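Local structure of methyltransferase-like protein 5 (1WY7) at residues 118-122 with 146-150. The protein binds S-adenosyl-L-homocysteine and is probably an S-adenosylmethionine-dependent methyltransferase acting on RNA. Sequence-based numbering, arbitrary orientation.
Sequences MNPPF and SIHLA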
loop_
_atom_site.group_PDB
_atom_site.type_symbol
_atom_site.label_atom_id
_atom_site.label_comp_id
_atom_site.label_asym_id
_atom_site.label_seq_id
_atom_site.Cartn_x
_atom_site.Cartn_y
_atom_site.Cartn_z
HETATM N N MSE A 118 1.151 -1.631 -1.517
HETATM C CA MSE A 118 -0.050 -0.835 -1.642
HETATM C C MSE A 118 -1.188 -1.230 -0.714
HETATM O O MSE A 118 -1.341 -2.395 -0.339
HETATM C CB MSE A 118 -0.557 -0.858 -3.107
HETATM C CG MSE A 118 -0.883 -2.248 -3.689
HETATM SE SE MSE A 118 -1.420 -2.174 -5.437
HETATM C CE MSE A 118 -2.015 -3.807 -5.664
ATOM N N ASN A 119 -1.968 -0.219 -0.347
ATOM C CA ASN A 119 -3.168 -0.351 0.472
ATOM C C ASN A 119 -4.183 0.288 -0.478
ATOM O O ASN A 119 -4.626 1.414 -0.259
ATOM C CB ASN A 119 -3.039 0.489 1.754
ATOM C CG ASN A 119 -4.272 0.412 2.642
ATOM O OD1 ASN A 119 -4.348 1.089 3.664
ATOM N ND2 ASN A 119 -5.237 -0.412 2.262
ATOM N N PRO A 120 -4.543 -0.421 -1.563
ATOM C CA PRO A 120 -5.497 0.092 -2.553
ATOM C C PRO A 120 -6.930 0.107 -2.068
ATOM O O PRO A 120 -7.255 -0.518 -1.069
ATOM C CB PRO A 120 -5.293 -0.858 -3.733
ATOM C CG PRO A 120 -5.069 -2.180 -3.036
ATOM C CD PRO A 120 -4.143 -1.808 -1.884
ATOM N N PRO A 121 -7.806 0.850 -2.761
ATOM C CA PRO A 121 -9.206 0.875 -2.328
ATOM C C PRO A 121 -9.743 -0.542 -2.481
ATOM O O PRO A 121 -9.363 -1.245 -3.416
ATOM C CB PRO A 121 -9.859 1.863 -3.303
ATOM C CG PRO A 121 -8.970 1.830 -4.494
ATOM C CD PRO A 121 -7.589 1.761 -3.895
ATOM N N PHE A 122 -10.598 -0.966 -1.558
ATOM C CA PHE A 122 -11.150 -2.309 -1.627
ATOM C C PHE A 122 -12.233 -2.425 -2.704
ATOM O O PHE A 122 -12.580 -3.525 -3.137
ATOM C CB PHE A 122 -11.673 -2.723 -0.248
ATOM C CG PHE A 122 -10.613 -2.700 0.827
ATOM C CD1 PHE A 122 -9.328 -3.171 0.561
ATOM C CD2 PHE A 122 -10.894 -2.211 2.100
ATOM C CE1 PHE A 122 -8.339 -3.157 1.544
ATOM C CE2 PHE A 122 -9.911 -2.196 3.090
ATOM C CZ PHE A 122 -8.633 -2.670 2.808
ATOM N N SER A 146 0.142 -6.299 -1.169
ATOM C CA SER A 146 -1.103 -5.559 -1.145
ATOM C C SER A 146 -1.988 -5.954 0.018
ATOM O O SER A 146 -1.737 -6.946 0.697
ATOM C CB SER A 146 -1.859 -5.763 -2.465
ATOM O OG SER A 146 -2.969 -4.884 -2.544
ATOM N N ILE A 147 -3.026 -5.159 0.253
ATOM C CA ILE A 147 -3.955 -5.418 1.341
ATOM C C ILE A 147 -5.368 -5.509 0.782
ATOM O O ILE A 147 -5.751 -4.715 -0.068
ATOM C CB ILE A 147 -3.886 -4.293 2.401
ATOM C CG1 ILE A 147 -2.467 -4.216 2.986
ATOM C CG2 ILE A 147 -4.899 -4.550 3.500
ATOM C CD1 ILE A 147 -2.285 -3.133 4.025
ATOM N N HIS A 148 -6.139 -6.475 1.263
ATOM C CA HIS A 148 -7.507 -6.664 0.795
ATOM C C HIS A 148 -8.396 -7.216 1.899
ATOM O O HIS A 148 -7.907 -7.740 2.901
ATOM C CB HIS A 148 -7.523 -7.629 -0.387
ATOM C CG HIS A 148 -6.735 -7.144 -1.561
ATOM N ND1 HIS A 148 -7.238 -6.227 -2.461
ATOM C CD2 HIS A 148 -5.461 -7.388 -1.943
ATOM C CE1 HIS A 148 -6.304 -5.928 -3.345
ATOM N NE2 HIS A 148 -5.215 -6.616 -3.054
ATOM N N LEU A 149 -9.702 -7.089 1.694
ATOM C CA LEU A 149 -10.705 -7.576 2.635
ATOM C C LEU A 149 -10.615 -9.087 2.816
ATOM O O LEU A 149 -10.637 -9.838 1.836
ATOM C CB LEU A 149 -12.098 -7.222 2.123
ATOM C CG LEU A 149 -12.819 -6.011 2.696
ATOM C CD1 LEU A 149 -11.857 -4.898 2.921
ATOM C CD2 LEU A 149 -13.928 -5.589 1.749
ATOM N N ALA A 150 -10.523 -9.526 4.066
ATOM C CA ALA A 150 -10.443 -10.944 4.378
ATOM C C ALA A 150 -11.819 -11.591 4.257
ATOM O O ALA A 150 -12.386 -12.041 5.245
ATOM C CB ALA A 150 -9.911 -11.128 5.786
#
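Ser146 meets Met118, a selenomethionine here, through a CA-H...O contact, its CA 3.3 Å from Met118 O. The Ser146 hydroxyl, swung anti to the backbone N (chi1 -171°), lies among carbons of the other segment: OG is 3.4 Å from Met118 CE and equally near Pro120 CD. Ile147 turns the other way; its CB lies 4.1 Å from Asn119 ND2, while CG2 approaches Phe122 CE1. The Asn119 amide itself is held by hydrogen bonds to Thr30 through OD1 and to Tyr28 through ND2. Ile147 O comes to the edge of the Phe122 ring, in its plane, 3.4 Å from CE1. The side chains of His148 and Pro120 cross at about a right angle, His148 CE1 being 4.0 Å from Pro120 CG; that of His148 also touches helices 131-140 and 152-164. Leu149 lays CD1 over one face of the Phe122 ring as a CH-pi contact, though the model is too tight there for its exact spacing to be trusted. An alanine in place of Phe122 would probably open a gap beside Ile147 CG2 and the backbone of His148. Asn-Pro-Pro-Phe at 119-122 matches the (Asp/Asn/Ser)-Pro-Pro-(Tyr/Phe/Trp) motif of amino-methyltransferases, consistent with such an activity here; it leaves strand 115-118 of the Rossmann-like sheet beside strand 143-149, with Asn119 in the S-adenosyl-L-homocysteine pocket.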